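Side-chain contacts in protein SSD1 (Saccharomyces cerevisiae S288C, PDB 7AM1), which binds the untranslated regions of mRNAs and represses their translation as a non-enzymatic member of the RNase II family, with an implied part in cell cycle G1 control: residues Ser801-Ile806 against Thr905-Asn910; Gln176-Asp181 against Ala794-Pro799; Glu183-Ser188 against Arg758-Gln763; Asp307-Asp312 against Ser805-Phe810; Val535-Leu540 against Leu716-Thr721. One frame throughout, in Å; residues are numbered along the deposited sequence.

Interactions 1, 2 and 3 form one polar cluster. Interactions 2 and 3 both use helix 175-186. Interactions 1 and 3 end on the two outermost strands of one sheet, 903-908 and 755-760. Interactions 1 and 2 are joined by the salt bridge from R803 NE to E796 OE1, 2.7 Å. Interaction 4 continues the 801-806 loop and is a surface contact, a single lysine-histidine hydrogen bond across its two segments, to cold-shock domain 2. Interaction 5 touches no other; its centre is about 18 Å from those of interactions 3 and 4. It is buried and apolar, while interactions 2 and 3 are buried but charged. Interaction 1 is partly buried and brings like charges together.

Interaction 1: residues Ser801-Ile806 against Thr905-Asn910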
# COMPACT_ATOMS: atom_id res chain seq x y z
N SER A 801 16.73 -12.68 22.80
CA SER A 801 16.85 -11.87 21.60
C SER A 801 16.23 -12.57 20.40
O SER A 801 16.26 -13.80 20.28
CB SER A 801 18.32 -11.56 21.31
OG SER A 801 18.46 -10.79 20.13
N TYR A 802 15.65 -11.76 19.49
CA TYR A 802 15.17 -12.28 18.22
C TYR A 802 16.25 -13.03 17.46
O TYR A 802 15.95 -13.94 16.68
CB TYR A 802 14.67 -11.11 17.35
CG TYR A 802 15.84 -10.36 16.76
CD1 TYR A 802 16.53 -9.43 17.52
CD2 TYR A 802 16.27 -10.60 15.46
CE1 TYR A 802 17.62 -8.75 17.00
CE2 TYR A 802 17.35 -9.92 14.93
CZ TYR A 802 18.02 -8.99 15.70
OH TYR A 802 19.10 -8.32 15.19
N ARG A 803 17.52 -12.66 17.67
CA ARG A 803 18.61 -13.30 16.94
C ARG A 803 18.62 -14.81 17.16
O ARG A 803 19.00 -15.56 16.26
CB ARG A 803 19.95 -12.72 17.38
CG ARG A 803 21.09 -13.02 16.42
CD ARG A 803 22.38 -12.36 16.85
NE ARG A 803 22.48 -11.03 16.26
CZ ARG A 803 22.90 -10.80 15.03
NH1 ARG A 803 23.26 -11.80 14.24
NH2 ARG A 803 22.95 -9.56 14.57
N ASN A 804 18.22 -15.26 18.35
CA ASN A 804 18.27 -16.68 18.66
C ASN A 804 17.36 -17.49 17.74
O ASN A 804 17.61 -18.68 17.50
CB ASN A 804 17.87 -16.90 20.12
CG ASN A 804 18.52 -18.11 20.73
OD1 ASN A 804 19.73 -18.32 20.60
ND2 ASN A 804 17.73 -18.93 21.42
N SER A 805 16.31 -16.87 17.22
CA SER A 805 15.37 -17.52 16.32
C SER A 805 15.70 -17.31 14.85
O SER A 805 14.95 -17.76 13.98
CB SER A 805 13.95 -17.03 16.61
OG SER A 805 13.83 -15.65 16.31
N ILE A 806 16.81 -16.63 14.54
CA ILE A 806 17.20 -16.44 13.15
C ILE A 806 17.70 -17.76 12.58
O ILE A 806 18.60 -18.40 13.14
CB ILE A 806 18.29 -15.36 13.03
CG1 ILE A 806 17.72 -13.99 13.40
CG2 ILE A 806 18.91 -15.37 11.64
CD1 ILE A 806 18.78 -12.90 13.42
N THR A 905 16.52 -5.94 7.36
CA THR A 905 17.35 -5.20 8.29
C THR A 905 18.52 -4.60 7.51
O THR A 905 18.98 -5.16 6.52
CB THR A 905 17.89 -6.09 9.43
OG1 THR A 905 18.69 -7.15 8.88
CG2 THR A 905 16.76 -6.68 10.25
N VAL A 906 18.99 -3.45 7.99
CA VAL A 906 20.09 -2.75 7.36
C VAL A 906 21.12 -2.35 8.41
O VAL A 906 20.78 -2.08 9.57
CB VAL A 906 19.61 -1.49 6.59
CG1 VAL A 906 18.82 -1.89 5.37
CG2 VAL A 906 18.79 -0.59 7.50
N ARG A 907 22.38 -2.32 7.99
CA ARG A 907 23.49 -1.87 8.81
C ARG A 907 24.43 -1.03 7.96
O ARG A 907 24.61 -1.30 6.77
CB ARG A 907 24.25 -3.05 9.42
CG ARG A 907 23.42 -3.90 10.35
CD ARG A 907 24.05 -5.26 10.58
NE ARG A 907 23.79 -5.74 11.93
CZ ARG A 907 24.47 -6.70 12.53
NH1 ARG A 907 25.47 -7.32 11.92
NH2 ARG A 907 24.14 -7.05 13.77
N ALA A 908 25.01 0.00 8.57
CA ALA A 908 26.05 0.77 7.91
C ALA A 908 27.34 -0.04 7.87
O ALA A 908 27.71 -0.70 8.84
CB ALA A 908 26.30 2.09 8.63
N LEU A 909 28.02 0.03 6.73
CA LEU A 909 29.37 -0.50 6.61
C LEU A 909 30.30 0.29 7.51
O LEU A 909 30.23 1.52 7.57
CB LEU A 909 29.82 -0.41 5.15
CG LEU A 909 31.16 -1.02 4.74
CD1 LEU A 909 31.10 -2.53 4.80
CD2 LEU A 909 31.59 -0.55 3.35
N ASN A 910 31.15 -0.41 8.24
CA ASN A 910 32.16 0.26 9.05
C ASN A 910 33.27 0.78 8.15
O ASN A 910 34.07 -0.02 7.63
CB ASN A 910 32.73 -0.68 10.11
CG ASN A 910 33.71 0.01 11.05
OD1 ASN A 910 34.15 1.13 10.79
ND2 ASN A 910 34.06 -0.66 12.14
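The guanidinium groups of R803 and R907 meet NH2 to NH2, without stacking. R907 NH2 lies at the edge of the R803 group, near its plane. R803 NH2 in turn approaches the R907 group obliquely, and the two planes are 39° apart. R803 sits in a short 3-10 segment, 802-805, that opens with an ST turn at S801. R907 is on strand 903-908, an outermost strand of an antiparallel five-stranded sheet. The sheet also holds strands 732-741, 745-750 and 755-760 of the DIS3L2-type C-terminal region, consistent with an OB-type fold.

R803 NH2 and R907 NH2 are 2.9 Å apart. Both are donors, and the pair is no hydrogen bond. The two like charges would probably disfavour this approach if they stood alone. However, R803 NE makes a salt bridge to E796, which is likely to offset part of the charge. R907 NH1 has a weak bond to F791 O.

The R803 chain runs out from CB and then bends at chi3 (-90°), which swings its end across to R907. R907 also bends at chi3, and its chain leaves the strand on the side that faces the loop. At the start of the 3-10 segment, S801 OG accepts from R803 N at 3.2 Å. Further on, Y802 O takes two donors: S805 N at 3.0 Å, and S805 OG at 2.7 Å, tilted 15° from the carbonyl plane.

Interaction 2: residues Gln176-Asp181 against Ala794-Pro799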
# COMPACT_ATOMS: atom_id res chain seq x y z
N GLN A 176 13.29 -6.24 24.44
CA GLN A 176 11.93 -6.32 23.90
C GLN A 176 11.71 -5.29 22.80
O GLN A 176 11.09 -5.58 21.77
CB GLN A 176 10.92 -6.14 25.02
CG GLN A 176 9.46 -6.29 24.60
CD GLN A 176 9.16 -7.65 24.00
OE1 GLN A 176 8.57 -7.74 22.92
NE2 GLN A 176 9.55 -8.71 24.70
N LYS A 177 12.21 -4.07 23.00
CA LYS A 177 12.03 -3.02 22.01
C LYS A 177 12.78 -3.36 20.72
O LYS A 177 12.23 -3.24 19.62
CB LYS A 177 12.51 -1.69 22.57
CG LYS A 177 12.37 -0.51 21.62
CD LYS A 177 10.95 -0.41 21.10
CE LYS A 177 10.71 0.87 20.33
NZ LYS A 177 9.33 0.91 19.78
N LYS A 178 14.03 -3.80 20.85
CA LYS A 178 14.79 -4.26 19.70
C LYS A 178 14.04 -5.37 18.96
O LYS A 178 13.91 -5.33 17.74
CB LYS A 178 16.17 -4.74 20.16
CG LYS A 178 17.07 -5.26 19.06
CD LYS A 178 18.49 -5.53 19.57
CE LYS A 178 19.30 -4.25 19.69
NZ LYS A 178 20.76 -4.52 19.87
N ASN A 179 13.50 -6.33 19.71
CA ASN A 179 12.77 -7.43 19.08
C ASN A 179 11.56 -6.93 18.32
O ASN A 179 11.33 -7.32 17.17
CB ASN A 179 12.33 -8.45 20.14
CG ASN A 179 13.47 -9.27 20.67
OD1 ASN A 179 14.62 -9.11 20.25
ND2 ASN A 179 13.15 -10.17 21.59
N ASP A 180 10.77 -6.05 18.94
CA ASP A 180 9.58 -5.52 18.28
C ASP A 180 9.95 -4.70 17.05
O ASP A 180 9.29 -4.79 16.02
CB ASP A 180 8.77 -4.66 19.26
CG ASP A 180 8.10 -5.48 20.34
OD1 ASP A 180 8.04 -6.73 20.21
OD2 ASP A 180 7.62 -4.88 21.33
N ASP A 181 11.02 -3.90 17.15
CA ASP A 181 11.42 -3.05 16.03
C ASP A 181 11.78 -3.87 14.80
O ASP A 181 11.42 -3.50 13.68
CB ASP A 181 12.61 -2.17 16.45
CG ASP A 181 12.18 -0.93 17.22
OD1 ASP A 181 10.96 -0.66 17.31
OD2 ASP A 181 13.08 -0.24 17.76
N ALA A 794 26.42 -7.38 21.89
CA ALA A 794 26.47 -8.21 23.09
C ALA A 794 25.08 -8.54 23.61
O ALA A 794 24.82 -9.67 24.05
CB ALA A 794 27.28 -7.50 24.18
N ASP A 795 24.15 -7.58 23.56
CA ASP A 795 22.82 -7.79 24.10
C ASP A 795 21.97 -8.73 23.26
O ASP A 795 20.89 -9.12 23.71
CB ASP A 795 22.10 -6.45 24.28
CG ASP A 795 21.86 -5.74 22.96
OD1 ASP A 795 21.14 -6.27 22.10
OD2 ASP A 795 22.39 -4.62 22.80
N GLU A 796 22.44 -9.12 22.07
CA GLU A 796 21.68 -10.01 21.20
C GLU A 796 22.12 -11.47 21.30
O GLU A 796 21.59 -12.31 20.57
CB GLU A 796 21.78 -9.54 19.74
CG GLU A 796 20.99 -8.28 19.46
CD GLU A 796 21.04 -7.86 18.00
OE1 GLU A 796 21.25 -8.72 17.12
OE2 GLU A 796 20.85 -6.65 17.73
N LYS A 797 23.07 -11.78 22.18
CA LYS A 797 23.40 -13.17 22.49
C LYS A 797 22.51 -13.74 23.58
O LYS A 797 22.59 -14.94 23.87
CB LYS A 797 24.87 -13.29 22.87
CG LYS A 797 25.82 -13.03 21.70
CD LYS A 797 27.28 -13.03 22.11
CE LYS A 797 27.86 -11.63 22.18
NZ LYS A 797 29.32 -11.65 22.44
N ASN A 798 21.67 -12.90 24.19
CA ASN A 798 20.65 -13.35 25.12
C ASN A 798 19.68 -14.29 24.41
O ASN A 798 19.24 -13.98 23.29
CB ASN A 798 19.92 -12.12 25.66
CG ASN A 798 18.80 -12.46 26.63
OD1 ASN A 798 18.42 -13.62 26.80
ND2 ASN A 798 18.24 -11.43 27.25
N PRO A 799 19.32 -15.43 25.00
CA PRO A 799 18.30 -16.28 24.37
C PRO A 799 16.94 -15.61 24.24
O PRO A 799 16.07 -16.15 23.54
CB PRO A 799 18.22 -17.50 25.31
CG PRO A 799 18.79 -17.02 26.61
CD PRO A 799 19.85 -16.03 26.24
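K178 meets two acidic side chains from two directions. It comes head-on to D795 and crosses E796 at about a right angle. Its NZ is 2.9 Å from D795 OD1, which uses its syn lone pair. NZ also has a weak bond to D795 OD2 at 3.4 Å. On the E796 side, NZ donates to OE2 at 3.0 Å, and here the oxygen uses its anti lone pair. The three residues form a salt-bridge network.

K178 runs extended from the helix and then bends at chi3 (-79°), which turns CE and NZ toward D795. Before the bend, K178 CD passes 3.2 Å from E796 OE2. E796 is extended beyond CG and reaches across the lysine. The CG of D795 lies between its backbone N and carbonyl carbon (chi1 63°), which points its carboxylate at NZ.

A methionine in place of K178 would probably leave both carboxylates without their shared cation in a buried spot. The acids have other partners: Q172 for D795, and R803 and Q763 for E796. NZ itself also donates to D762 O.

K178 lies on helix 175-186, which in the chain falls between strands 68-73 and 206-214 of the N-terminal sheet. The network ties this helix to the loop between strand 777-782 and helix 814-827 and, through D762 and Q763, to the turn that follows strand 755-760.

Interaction 3: residues Glu183-Ser188 against Arg758-Gln763; sequences EVEGQS and RVHGDQ
E185, in the last turn of helix 175-186, faces R758 on the outermost strand 755-760, with CA to CA at 7.4 Å. Two residues further along the strand, H760 points the same way. H760 NE2 donates to E185 OE1 at 2.7 Å, with a nearly straight N-H...O angle of 174°. The oxygen uses its syn lone pair and lies in the ring plane. Carboxylate and ring are almost coplanar, 7° apart, so the acid sits edge-on to the imidazole. R758 CG lies over one face of the H760 ring, 3.5 Å above the plane and toward the rim.

R758 also makes a longer salt bridge, from NH1 to E185 OE2 at 3.6 Å. A water links the E185 carboxylate to the R758 backbone: it accepts from R758 N at 3.0 Å and lies 3.0 Å from E185 OE1, to which it can donate.

Partners outside add to the charge network. K35 bridges to E185 OE2, D747 to R758 NE, and D154 OD2 bonds to H760 ND1. H760 thus has a carboxylate at each ring nitrogen. This would probably favour the doubly protonated, positively charged ring, matched to E185 in a buried place between helix and sheet.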
# COMPACT_ATOMS: atom_id res chain seq x y z
N GLU A 183 10.63 -6.59 13.75
CA GLU A 183 9.41 -7.01 13.06
C GLU A 183 8.68 -5.82 12.45
O GLU A 183 8.36 -5.82 11.26
CB GLU A 183 8.50 -7.77 14.02
CG GLU A 183 9.07 -9.10 14.49
CD GLU A 183 8.16 -9.81 15.46
OE1 GLU A 183 7.47 -9.12 16.24
OE2 GLU A 183 8.09 -11.05 15.41
N VAL A 184 8.40 -4.79 13.26
CA VAL A 184 7.61 -3.67 12.76
C VAL A 184 8.33 -2.99 11.60
O VAL A 184 7.73 -2.71 10.55
CB VAL A 184 7.30 -2.67 13.89
CG1 VAL A 184 6.66 -1.42 13.31
CG2 VAL A 184 6.37 -3.31 14.91
N GLU A 185 9.62 -2.69 11.77
CA GLU A 185 10.36 -2.02 10.71
C GLU A 185 10.65 -2.95 9.54
O GLU A 185 10.64 -2.50 8.38
CB GLU A 185 11.68 -1.46 11.27
CG GLU A 185 11.51 -0.41 12.34
CD GLU A 185 12.84 0.02 12.93
OE1 GLU A 185 13.87 -0.55 12.53
OE2 GLU A 185 12.85 0.94 13.78
N GLY A 186 10.89 -4.23 9.80
CA GLY A 186 11.40 -5.13 8.80
C GLY A 186 10.35 -5.85 7.97
O GLY A 186 10.66 -6.33 6.87
N GLN A 187 9.12 -5.92 8.46
CA GLN A 187 8.08 -6.70 7.79
C GLN A 187 7.25 -5.88 6.81
O GLN A 187 6.29 -6.41 6.24
CB GLN A 187 7.20 -7.36 8.85
CG GLN A 187 7.96 -8.44 9.61
CD GLN A 187 7.18 -9.05 10.75
OE1 GLN A 187 6.26 -8.44 11.29
NE2 GLN A 187 7.55 -10.27 11.13
N SER A 188 7.61 -4.63 6.56
CA SER A 188 6.98 -3.82 5.53
C SER A 188 8.06 -3.21 4.65
O SER A 188 9.24 -3.15 5.01
CB SER A 188 6.10 -2.72 6.14
OG SER A 188 6.88 -1.79 6.87
N ARG A 758 15.76 1.37 8.67
CA ARG A 758 16.41 2.16 9.70
C ARG A 758 17.67 1.48 10.20
O ARG A 758 17.63 0.32 10.63
CB ARG A 758 15.45 2.41 10.86
CG ARG A 758 16.05 3.16 12.04
CD ARG A 758 14.96 3.70 12.95
NE ARG A 758 14.12 4.65 12.23
CZ ARG A 758 12.89 5.00 12.60
NH1 ARG A 758 12.34 4.49 13.69
NH2 ARG A 758 12.21 5.87 11.87
N VAL A 759 18.78 2.21 10.17
CA VAL A 759 20.03 1.77 10.78
C VAL A 759 20.02 2.18 12.24
O VAL A 759 19.80 3.35 12.57
CB VAL A 759 21.24 2.38 10.05
CG1 VAL A 759 22.54 1.98 10.75
CG2 VAL A 759 21.26 1.95 8.58
N HIS A 760 20.24 1.21 13.13
CA HIS A 760 20.23 1.44 14.57
C HIS A 760 21.66 1.45 15.11
O HIS A 760 22.43 0.52 14.85
CB HIS A 760 19.40 0.38 15.28
CG HIS A 760 17.95 0.41 14.91
ND1 HIS A 760 17.05 1.26 15.53
CD2 HIS A 760 17.25 -0.26 13.98
CE1 HIS A 760 15.86 1.09 15.00
NE2 HIS A 760 15.95 0.17 14.05
N GLY A 761 21.99 2.48 15.87
CA GLY A 761 23.33 2.57 16.44
C GLY A 761 23.65 1.39 17.34
O GLY A 761 24.79 0.92 17.38
N ASP A 762 22.66 0.90 18.08
CA ASP A 762 22.88 -0.21 19.01
C ASP A 762 23.02 -1.55 18.30
O ASP A 762 23.06 -2.58 18.98
CB ASP A 762 21.76 -0.27 20.05
CG ASP A 762 20.41 -0.58 19.44
OD1 ASP A 762 20.36 -1.00 18.26
OD2 ASP A 762 19.40 -0.39 20.15
N GLN A 763 23.06 -1.58 16.98
CA GLN A 763 23.38 -2.79 16.24
C GLN A 763 24.67 -2.64 15.46
O GLN A 763 25.03 -3.54 14.68
CB GLN A 763 22.21 -3.17 15.32
CG GLN A 763 21.00 -3.64 16.11
CD GLN A 763 19.82 -3.99 15.23
OE1 GLN A 763 19.47 -3.25 14.31
NE2 GLN A 763 19.19 -5.13 15.51
O HOH W 1 14.64 -1.18 9.73

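Interaction 4: residues Asp307-Asp312 against Ser805-Phe810; sequences DIHDPD and SIKNKF
H309 and K807 face each other, but the backbones stay far apart, with H309 CA 11.3 Å from K807 CA. H309 is in a type I beta turn, D307 to D310, closed by D310 N to D307 O at 3.2 Å. The turn joins strand 298-307, an outermost strand of the cold-shock domain 2 sheet, to helix 311-321. D310 is the N-cap of that helix, and its OD2 accepts from T313 N. K807 lies in an irregular loop of the C-terminal domain.

The two side chains come from opposite directions and span this distance. K807 NZ donates to H309 NE2 at 3.2 Å. NZ lies at the ring edge, close to its plane (13° out), where NE2 can accept. Acceptance at NE2 is consistent with a neutral ring that carries its proton on ND1. I308 CG2 lies over one face of the H309 ring, 3.5 Å above its plane and toward the rim.

The K807 chain is extended until chi4 (71°), where the final turn brings NZ to the imidazole. NZ has a second partner in E280 OE1, by a salt bridge. E280 also touches H309, so lysine and histidine share one acidic neighbour. The contact is at the surface, and K807 also touches a crystal neighbour. The 805-810 loop folds back on itself, with K809 NZ 2.8 Å from I806 O, nearly along the C=O axis.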
# COMPACT_ATOMS: atom_id res chain seq x y z
N ASP A 307 2.49 -25.32 7.73
CA ASP A 307 3.82 -24.91 8.15
C ASP A 307 4.07 -23.45 7.82
O ASP A 307 3.73 -22.96 6.73
CB ASP A 307 4.88 -25.80 7.49
CG ASP A 307 4.85 -27.23 8.02
OD1 ASP A 307 4.36 -27.44 9.15
OD2 ASP A 307 5.33 -28.14 7.30
N ILE A 308 4.69 -22.75 8.77
CA ILE A 308 4.81 -21.30 8.70
C ILE A 308 5.63 -20.85 7.50
O ILE A 308 5.41 -19.75 6.97
CB ILE A 308 5.42 -20.79 10.03
CG1 ILE A 308 5.37 -19.26 10.10
CG2 ILE A 308 6.85 -21.26 10.17
CD1 ILE A 308 5.71 -18.72 11.46
N HIS A 309 6.60 -21.65 7.06
CA HIS A 309 7.47 -21.26 5.96
C HIS A 309 7.19 -22.04 4.68
O HIS A 309 7.99 -21.96 3.74
CB HIS A 309 8.94 -21.44 6.36
CG HIS A 309 9.35 -20.60 7.53
ND1 HIS A 309 9.14 -19.23 7.58
CD2 HIS A 309 9.96 -20.92 8.69
CE1 HIS A 309 9.60 -18.76 8.72
NE2 HIS A 309 10.10 -19.76 9.41
N ASP A 310 6.10 -22.79 4.62
CA ASP A 310 5.70 -23.39 3.35
C ASP A 310 5.25 -22.30 2.39
O ASP A 310 4.42 -21.47 2.75
CB ASP A 310 4.58 -24.41 3.55
CG ASP A 310 4.00 -24.89 2.24
OD1 ASP A 310 4.62 -25.76 1.60
OD2 ASP A 310 2.93 -24.39 1.83
N PRO A 311 5.78 -22.26 1.16
CA PRO A 311 5.44 -21.14 0.27
C PRO A 311 3.94 -20.99 0.03
O PRO A 311 3.42 -19.87 0.11
CB PRO A 311 6.19 -21.47 -1.03
CG PRO A 311 6.53 -22.93 -0.93
CD PRO A 311 6.70 -23.22 0.52
N ASP A 312 3.23 -22.08 -0.23
CA ASP A 312 1.79 -21.98 -0.45
C ASP A 312 1.07 -21.48 0.81
O ASP A 312 0.17 -20.65 0.73
CB ASP A 312 1.22 -23.33 -0.89
CG ASP A 312 1.52 -23.64 -2.34
OD1 ASP A 312 2.14 -22.79 -3.02
OD2 ASP A 312 1.15 -24.74 -2.80
N SER A 805 16.31 -16.87 17.22
CA SER A 805 15.37 -17.52 16.32
C SER A 805 15.70 -17.31 14.85
O SER A 805 14.95 -17.76 13.98
CB SER A 805 13.95 -17.03 16.61
OG SER A 805 13.83 -15.65 16.31
N ILE A 806 16.81 -16.63 14.54
CA ILE A 806 17.20 -16.44 13.15
C ILE A 806 17.70 -17.76 12.58
O ILE A 806 18.60 -18.40 13.14
CB ILE A 806 18.29 -15.36 13.03
CG1 ILE A 806 17.72 -13.99 13.40
CG2 ILE A 806 18.91 -15.37 11.64
CD1 ILE A 806 18.78 -12.90 13.42
N LYS A 807 17.09 -18.18 11.47
CA LYS A 807 17.48 -19.43 10.82
C LYS A 807 18.67 -19.24 9.88
O LYS A 807 19.43 -20.18 9.65
CB LYS A 807 16.28 -20.02 10.08
CG LYS A 807 15.13 -20.39 11.02
CD LYS A 807 14.30 -21.54 10.47
CE LYS A 807 13.20 -21.96 11.44
NZ LYS A 807 12.10 -20.94 11.54
N ASN A 808 18.80 -18.06 9.26
CA ASN A 808 19.89 -17.78 8.32
C ASN A 808 20.95 -16.96 9.04
O ASN A 808 21.08 -15.75 8.86
CB ASN A 808 19.34 -17.09 7.08
CG ASN A 808 18.63 -15.77 7.39
OD1 ASN A 808 17.91 -15.65 8.39
ND2 ASN A 808 18.80 -14.79 6.51
N LYS A 809 21.76 -17.64 9.85
CA LYS A 809 22.68 -16.96 10.75
C LYS A 809 24.01 -16.57 10.11
O LYS A 809 24.72 -15.72 10.67
CB LYS A 809 22.99 -17.84 11.97
CG LYS A 809 21.80 -18.09 12.89
CD LYS A 809 22.27 -18.54 14.27
CE LYS A 809 21.10 -18.67 15.24
NZ LYS A 809 20.24 -19.82 14.87
N PHE A 810 24.36 -17.10 8.95
CA PHE A 810 25.72 -16.92 8.44
C PHE A 810 25.86 -15.60 7.70
O PHE A 810 25.04 -15.25 6.85
CB PHE A 810 26.11 -18.07 7.51
CG PHE A 810 27.40 -17.82 6.78
CD1 PHE A 810 28.61 -17.83 7.46
CD2 PHE A 810 27.40 -17.55 5.42
CE1 PHE A 810 29.79 -17.59 6.80
CE2 PHE A 810 28.58 -17.31 4.76
CZ PHE A 810 29.78 -17.33 5.44

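Interaction 5: residues Val535-Leu540 against Leu716-Thr721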
# COMPACT_ATOMS: atom_id res chain seq x y z
N VAL A 535 1.85 -6.76 -11.02
CA VAL A 535 2.61 -6.37 -9.84
C VAL A 535 4.10 -6.46 -10.14
O VAL A 535 4.57 -7.39 -10.80
CB VAL A 535 2.24 -7.24 -8.63
CG1 VAL A 535 2.79 -6.63 -7.36
CG2 VAL A 535 0.72 -7.39 -8.51
N ASP A 536 4.85 -5.48 -9.63
CA ASP A 536 6.29 -5.46 -9.74
C ASP A 536 6.92 -5.73 -8.38
O ASP A 536 6.33 -5.45 -7.34
CB ASP A 536 6.79 -4.11 -10.27
CG ASP A 536 6.05 -3.66 -11.50
OD1 ASP A 536 6.08 -4.38 -12.51
OD2 ASP A 536 5.41 -2.59 -11.44
N LEU A 537 8.13 -6.29 -8.41
CA LEU A 537 8.90 -6.46 -7.18
C LEU A 537 9.24 -5.12 -6.54
O LEU A 537 9.46 -5.06 -5.33
CB LEU A 537 10.17 -7.26 -7.48
CG LEU A 537 10.70 -8.22 -6.42
CD1 LEU A 537 9.64 -9.24 -5.99
CD2 LEU A 537 11.95 -8.91 -6.97
N ASN A 538 9.27 -4.05 -7.32
CA ASN A 538 9.56 -2.71 -6.82
C ASN A 538 8.29 -1.87 -6.92
O ASN A 538 7.81 -1.60 -8.02
CB ASN A 538 10.70 -2.08 -7.61
CG ASN A 538 11.21 -0.80 -6.97
OD1 ASN A 538 10.53 -0.19 -6.14
ND2 ASN A 538 12.42 -0.39 -7.35
N ILE A 539 7.76 -1.46 -5.76
CA ILE A 539 6.55 -0.66 -5.75
C ILE A 539 6.74 0.69 -6.44
O ILE A 539 5.76 1.36 -6.78
CB ILE A 539 6.05 -0.45 -4.30
CG1 ILE A 539 7.15 0.16 -3.43
CG2 ILE A 539 5.59 -1.76 -3.71
CD1 ILE A 539 6.64 0.67 -2.09
N LEU A 540 7.99 1.10 -6.65
CA LEU A 540 8.25 2.38 -7.31
C LEU A 540 8.12 2.29 -8.83
O LEU A 540 8.02 3.33 -9.48
CB LEU A 540 9.65 2.87 -6.94
CG LEU A 540 9.88 3.17 -5.45
CD1 LEU A 540 11.34 3.54 -5.21
CD2 LEU A 540 8.96 4.28 -4.96
N LEU A 716 7.35 -10.45 0.74
CA LEU A 716 7.77 -11.83 0.93
C LEU A 716 8.72 -12.27 -0.18
O LEU A 716 9.80 -12.79 0.09
CB LEU A 716 6.53 -12.72 0.99
CG LEU A 716 6.68 -14.22 1.18
CD1 LEU A 716 7.29 -14.51 2.55
CD2 LEU A 716 5.32 -14.90 1.03
N LEU A 717 8.32 -12.05 -1.44
CA LEU A 717 9.16 -12.47 -2.55
C LEU A 717 10.44 -11.65 -2.64
O LEU A 717 11.48 -12.17 -3.05
CB LEU A 717 8.37 -12.36 -3.86
CG LEU A 717 9.05 -12.87 -5.13
CD1 LEU A 717 9.55 -14.29 -4.94
CD2 LEU A 717 8.08 -12.78 -6.30
N LEU A 718 10.38 -10.37 -2.26
CA LEU A 718 11.57 -9.53 -2.27
C LEU A 718 12.59 -10.01 -1.24
O LEU A 718 13.80 -10.02 -1.52
CB LEU A 718 11.19 -8.08 -2.00
CG LEU A 718 12.37 -7.11 -1.95
CD1 LEU A 718 13.14 -7.12 -3.26
CD2 LEU A 718 11.89 -5.71 -1.61
N CYS A 719 12.13 -10.40 -0.06
CA CYS A 719 13.04 -10.92 0.96
C CYS A 719 13.72 -12.19 0.48
O CYS A 719 14.92 -12.38 0.68
CB CYS A 719 12.29 -11.17 2.26
SG CYS A 719 11.86 -9.67 3.15
N LYS A 720 12.95 -13.08 -0.15
CA LYS A 720 13.53 -14.29 -0.74
C LYS A 720 14.56 -13.95 -1.81
O LYS A 720 15.61 -14.61 -1.91
CB LYS A 720 12.40 -15.14 -1.32
CG LYS A 720 12.83 -16.41 -2.01
CD LYS A 720 11.59 -17.22 -2.36
CE LYS A 720 11.77 -18.02 -3.64
NZ LYS A 720 10.54 -17.96 -4.48
N THR A 721 14.29 -12.92 -2.61
CA THR A 721 15.21 -12.52 -3.67
C THR A 721 16.47 -11.90 -3.09
O THR A 721 17.58 -12.20 -3.54
CB THR A 721 14.51 -11.54 -4.62
OG1 THR A 721 13.38 -12.16 -5.24
CG2 THR A 721 15.45 -11.06 -5.69
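L537 alone carries the contact from its segment, and its chi1 of -146° is well off a staggered value. The twist sends its two methyl groups to different residues of helix 689-725. CD1 goes to L717, 3.8 Å from L717 CG and 3.9 Å from L717 CD2. The two side chains cross at about a right angle. L537 CD2 reaches the next turn of the helix and ends 3.9 Å from T721 OG1, tip to tip. L718 meets the branch point, with its CD1 4.1 Å from L537 CG.

The 535-540 loop belongs to the RNB domain and links helices 523-529 and 544-568. It packs on helix 689-725, where V535 and I539 also touch I714. On the helix, L717 and T721 also touch helix 834-842. The contact is apolar and buried.

Replacing L537 by alanine would probably open a gap between the loop and L717, L718 and T721, and leave those side chains without their common neighbour.

Local bonds shape both sides. N538 OD1 accepts from L540 N at 2.9 Å, an Asx turn, although the donor is 47° out of the carbonyl plane. N538 ND2 bonds to P751 O. T721 OG1 is turned back onto its own helix and donates to L717 O at 2.9 Å, while T721 N reaches that oxygen from the opposite face of its plane.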